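Local coordinates for protein polysaccharide Lyase Family 6 (Bacteroides cellulosilyticus, PDB 6QPS) that cleaves alginate as a mannuronic acid-specific polysaccharide lyase of family 6 and binds a calcium ion, at residues F313-R318 and N350-S355; G320-P325 and K332-T337. One frame throughout, in Å; residues are numbered along the deposited sequence.

Interaction 1 (313-318 with 350-355) is buried in the wall of a parallel beta-helix, whereas interaction 2 (320-325 with 332-337) lies at the surface in the long loop that leaves strand 313-318 and returns to strand 345-353. The second is therefore nested along the chain inside the loop closed by the first, yet their centres are about 26 Å apart, and apart from adjoining along the chain they do not touch. No hydrogen bond joins the segments of interaction 1, where a phenylalanine and a serine are set against a glycine corner and a leucine; interaction 2 lays a glutamate over a tyrosine face in a CH-pi contact and adds two water bridges.

Interaction 1: residues F313-R318 and N350-S355; sequences FGLLVR and NTFLNS
Gly314 and Ser355 bring the two backbones together at a corner of the chain, their CA atoms 4.6 Å apart, and no hydrogen bond runs directly between 313-318 and 350-355. The chain bends at Gly314 before entering the strand that contains Leu315, and Ser355 lies just past the end of strand 351-353. Ser355 CB rests 3.9 Å from Gly314 CA. A side chain on Gly314 would point into this meeting place and collide with Ser355 CB, which fits the glycine at the bend. Phe352 CG stands anti to its own carbonyl carbon (chi1 -56°), and the ring reaches toward the other segment with CE1 foremost. That atom lies 3.7 Å from Leu315 CB, which approaches the ring obliquely; Leu315 thus meets Phe352 through the root of its side chain, and its side chain also packs on Ile295 and Leu357. The Gly314 carbonyl oxygen comes to the ring's edge, near its plane, 4.0 Å from Phe352 CE1. Ser355 turns its hydroxyl back to its own segment, where OG donates to Leu353 O at 2.9 Å. The donor sits above the carbonyl plane, 57° out of it, with a C=O...O angle of 123°, and the bond ties the serine to the end of its strand. Phe352 also packs on Ile307, in the strand of the preceding turn. Gly314 N bonds to Ser356 OG, and Leu315 pairs through its backbone with Ser356 and Glu358, so the corner is also held to the residues that follow Ser355. The pattern of glycine bend, inward-packed apolar side chains and parallel strands from successive turns belongs to the right-handed parallel beta-helix of polysaccharide lyase family 6, here where one face of the solenoid gives way to the next.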
# COMPACT_ATOMS: atom_id res chain seq x y z
N PHE A 313 5.71 -4.41 16.19
CA PHE A 313 5.93 -5.84 15.96
C PHE A 313 6.75 -5.95 14.69
O PHE A 313 6.61 -5.12 13.78
CB PHE A 313 4.64 -6.70 15.84
CG PHE A 313 3.72 -6.23 14.76
CD1 PHE A 313 3.88 -6.62 13.45
CD2 PHE A 313 2.68 -5.36 15.06
CE1 PHE A 313 3.05 -6.12 12.48
CE2 PHE A 313 1.85 -4.88 14.09
CZ PHE A 313 2.05 -5.25 12.80
N GLY A 314 7.59 -6.98 14.60
CA GLY A 314 8.29 -7.30 13.36
C GLY A 314 7.46 -8.24 12.52
O GLY A 314 7.21 -7.99 11.33
N LEU A 315 7.00 -9.32 13.14
CA LEU A 315 6.04 -10.27 12.57
C LEU A 315 4.98 -10.52 13.63
O LEU A 315 5.32 -10.83 14.77
CB LEU A 315 6.70 -11.61 12.24
CG LEU A 315 5.73 -12.67 11.71
CD1 LEU A 315 5.19 -12.38 10.33
CD2 LEU A 315 6.43 -14.05 11.75
N LEU A 316 3.71 -10.44 13.25
CA LEU A 316 2.61 -10.83 14.13
C LEU A 316 1.76 -11.87 13.42
O LEU A 316 1.34 -11.64 12.28
CB LEU A 316 1.78 -9.60 14.52
CG LEU A 316 0.76 -9.79 15.65
CD1 LEU A 316 0.51 -8.46 16.37
CD2 LEU A 316 -0.54 -10.39 15.15
N VAL A 317 1.55 -13.01 14.07
CA VAL A 317 0.68 -14.08 13.56
C VAL A 317 -0.48 -14.24 14.55
O VAL A 317 -0.28 -14.65 15.69
CB VAL A 317 1.43 -15.40 13.34
CG1 VAL A 317 0.47 -16.46 12.77
CG2 VAL A 317 2.62 -15.20 12.40
N ARG A 318 -1.69 -13.91 14.11
CA ARG A 318 -2.83 -13.74 15.00
C ARG A 318 -3.68 -15.01 15.07
O ARG A 318 -3.78 -15.77 14.10
CB ARG A 318 -3.70 -12.60 14.48
CG ARG A 318 -4.62 -11.97 15.54
CD ARG A 318 -5.73 -11.13 14.91
NE ARG A 318 -6.56 -10.40 15.90
CZ ARG A 318 -7.59 -10.91 16.56
NH1 ARG A 318 -7.95 -12.17 16.37
NH2 ARG A 318 -8.25 -10.16 17.42
N ASN A 350 13.45 -14.62 5.56
CA ASN A 350 13.30 -13.23 5.96
C ASN A 350 14.33 -12.89 7.03
O ASN A 350 14.96 -13.77 7.62
CB ASN A 350 11.89 -12.99 6.54
CG ASN A 350 10.78 -13.40 5.57
OD1 ASN A 350 10.42 -12.67 4.66
ND2 ASN A 350 10.22 -14.60 5.79
N THR A 351 14.49 -11.59 7.29
CA THR A 351 15.38 -11.08 8.34
C THR A 351 14.58 -10.17 9.26
O THR A 351 13.88 -9.28 8.78
CB THR A 351 16.54 -10.29 7.74
OG1 THR A 351 17.36 -11.16 6.95
CG2 THR A 351 17.39 -9.67 8.83
N PHE A 352 14.68 -10.42 10.58
CA PHE A 352 14.05 -9.60 11.61
C PHE A 352 15.17 -9.12 12.51
O PHE A 352 15.70 -9.88 13.34
CB PHE A 352 13.03 -10.41 12.38
CG PHE A 352 11.99 -11.03 11.51
CD1 PHE A 352 10.83 -10.33 11.20
CD2 PHE A 352 12.15 -12.30 11.00
CE1 PHE A 352 9.87 -10.89 10.39
CE2 PHE A 352 11.16 -12.87 10.20
CZ PHE A 352 10.04 -12.16 9.88
N LEU A 353 15.54 -7.86 12.33
CA LEU A 353 16.69 -7.25 12.99
C LEU A 353 16.21 -6.20 13.99
O LEU A 353 15.59 -5.20 13.60
CB LEU A 353 17.61 -6.64 11.93
CG LEU A 353 18.85 -5.93 12.43
CD1 LEU A 353 19.76 -6.85 13.25
CD2 LEU A 353 19.64 -5.30 11.29
N ASN A 354 16.49 -6.44 15.27
CA ASN A 354 15.94 -5.61 16.33
C ASN A 354 14.44 -5.35 16.10
O ASN A 354 13.95 -4.23 16.27
CB ASN A 354 16.73 -4.32 16.49
CG ASN A 354 16.30 -3.53 17.68
OD1 ASN A 354 15.98 -4.09 18.74
ND2 ASN A 354 16.31 -2.20 17.54
N SER A 355 13.72 -6.41 15.73
CA SER A 355 12.29 -6.39 15.46
C SER A 355 11.67 -7.69 15.97
O SER A 355 12.20 -8.77 15.74
CB SER A 355 12.05 -6.27 13.94
OG SER A 355 12.66 -5.09 13.43

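Interaction 2: residues G320-P325 and K332-T337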
# COMPACT_ATOMS: atom_id res chain seq x y z
N GLY A 320 -7.50 -16.54 15.05
CA GLY A 320 -8.73 -16.14 14.40
C GLY A 320 -9.96 -16.38 15.25
O GLY A 320 -9.91 -17.12 16.23
N VAL A 321 -11.06 -15.73 14.87
CA VAL A 321 -12.35 -15.95 15.48
C VAL A 321 -13.15 -16.97 14.70
O VAL A 321 -13.88 -17.77 15.30
CB VAL A 321 -13.12 -14.61 15.59
CG1 VAL A 321 -14.51 -14.81 16.17
CG2 VAL A 321 -12.32 -13.59 16.42
N TYR A 322 -13.05 -16.95 13.37
CA TYR A 322 -13.83 -17.84 12.51
C TYR A 322 -12.92 -18.57 11.54
O TYR A 322 -11.79 -18.15 11.27
CB TYR A 322 -14.91 -17.08 11.71
CG TYR A 322 -15.88 -16.34 12.58
CD1 TYR A 322 -16.82 -17.03 13.32
CD2 TYR A 322 -15.84 -14.95 12.68
CE1 TYR A 322 -17.69 -16.36 14.14
CE2 TYR A 322 -16.72 -14.28 13.50
CZ TYR A 322 -17.63 -14.99 14.23
OH TYR A 322 -18.53 -14.33 15.05
N GLU A 323 -13.44 -19.67 11.00
CA GLU A 323 -12.78 -20.29 9.86
C GLU A 323 -13.04 -19.47 8.60
O GLU A 323 -13.96 -18.66 8.54
CB GLU A 323 -13.33 -21.71 9.63
CG GLU A 323 -13.39 -22.61 10.86
CD GLU A 323 -12.02 -23.12 11.32
OE1 GLU A 323 -10.99 -22.79 10.70
OE2 GLU A 323 -12.00 -23.87 12.31
N ARG A 324 -12.23 -19.70 7.57
CA ARG A 324 -12.53 -19.14 6.26
C ARG A 324 -13.95 -19.56 5.85
O ARG A 324 -14.28 -20.75 5.93
CB ARG A 324 -11.53 -19.67 5.25
CG ARG A 324 -11.89 -19.43 3.81
CD ARG A 324 -10.70 -19.81 2.89
NE ARG A 324 -11.07 -19.78 1.49
CZ ARG A 324 -10.33 -20.27 0.51
NH1 ARG A 324 -9.17 -20.85 0.80
NH2 ARG A 324 -10.77 -20.20 -0.74
N PRO A 325 -14.79 -18.64 5.38
CA PRO A 325 -16.17 -19.00 5.05
C PRO A 325 -16.25 -19.86 3.80
O PRO A 325 -15.36 -19.83 2.93
CB PRO A 325 -16.85 -17.65 4.81
CG PRO A 325 -15.69 -16.74 4.36
CD PRO A 325 -14.52 -17.20 5.22
N LYS A 332 -23.81 -13.12 8.22
CA LYS A 332 -24.36 -12.33 9.32
C LYS A 332 -23.97 -12.92 10.68
O LYS A 332 -23.81 -12.17 11.65
CB LYS A 332 -25.88 -12.22 9.20
CG LYS A 332 -26.33 -11.46 7.97
CD LYS A 332 -27.81 -11.73 7.64
CE LYS A 332 -28.14 -13.22 7.61
NZ LYS A 332 -28.10 -13.80 6.24
N LEU A 333 -23.83 -14.24 10.76
CA LEU A 333 -23.40 -14.89 11.99
C LEU A 333 -21.89 -14.94 12.14
O LEU A 333 -21.38 -14.95 13.26
CB LEU A 333 -23.96 -16.32 12.04
CG LEU A 333 -25.48 -16.44 11.99
CD1 LEU A 333 -25.93 -17.90 11.89
CD2 LEU A 333 -26.12 -15.78 13.21
N GLU A 334 -21.15 -14.99 11.02
CA GLU A 334 -19.69 -15.03 11.00
C GLU A 334 -19.23 -13.90 10.09
O GLU A 334 -18.96 -14.11 8.90
CB GLU A 334 -19.20 -16.40 10.53
CG GLU A 334 -19.85 -17.55 11.33
CD GLU A 334 -19.21 -18.91 11.11
OE1 GLU A 334 -18.14 -19.02 10.47
OE2 GLU A 334 -19.80 -19.91 11.59
N PRO A 335 -19.15 -12.68 10.61
CA PRO A 335 -18.94 -11.52 9.74
C PRO A 335 -17.57 -11.49 9.08
O PRO A 335 -16.55 -11.82 9.70
CB PRO A 335 -19.10 -10.32 10.68
CG PRO A 335 -19.85 -10.85 11.87
CD PRO A 335 -19.50 -12.30 11.99
N LEU A 336 -17.54 -11.04 7.82
CA LEU A 336 -16.30 -10.86 7.09
C LEU A 336 -15.40 -9.79 7.70
O LEU A 336 -14.20 -9.77 7.43
CB LEU A 336 -16.63 -10.54 5.63
CG LEU A 336 -17.31 -11.68 4.86
CD1 LEU A 336 -17.68 -11.20 3.46
CD2 LEU A 336 -16.44 -12.91 4.84
N THR A 337 -15.95 -8.91 8.53
CA THR A 337 -15.17 -7.89 9.22
C THR A 337 -14.40 -8.42 10.43
O THR A 337 -13.63 -7.66 11.02
CB THR A 337 -16.12 -6.79 9.72
OG1 THR A 337 -17.17 -7.39 10.49
CG2 THR A 337 -16.76 -6.05 8.57
O HOH W 1 -16.66 -18.07 8.36
O HOH W 2 -16.20 -20.51 11.66
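The long loop between strands 313-318 and 345-353, an excursion from the beta-helix, folds back on itself here, with the Tyr322 ring lying between its two arms. Glu334 CA sits 3.8 Å from the centroid of the Tyr322 ring and 11° off its normal, a CH-pi contact over one face; Val321 CG1 lies over the opposite face, toward the rim. The glutamate chain then runs on, extended beyond CG, across the ring, and CG comes 3.7 Å from Tyr322 CD1. Its carboxylate is nearly parallel to the ring, the planes 14° apart. Pro335 CD reaches the other flank obliquely, 3.7 Å from Tyr322 CE2. Replacing Tyr322 by an alanine would probably leave Glu334 and Pro335 without the surface they pack on, with water links left to hold the glutamate chain across the contact. Farther along, Pro325 CG meets Leu336 CD2 at 3.9 Å, the two side chains crossing at about a right angle. Glu323 directs its own carboxylate away from this contact, into a salt bridge with Arg341, while its backbone serves the water links. Both waters donate to Glu334 OE1, which thus takes two bonds: one water also donates to Glu323 O at 2.8 Å, and the other, in plane at the Tyr322 ring edge, accepts from Glu323 N at 3.0 Å.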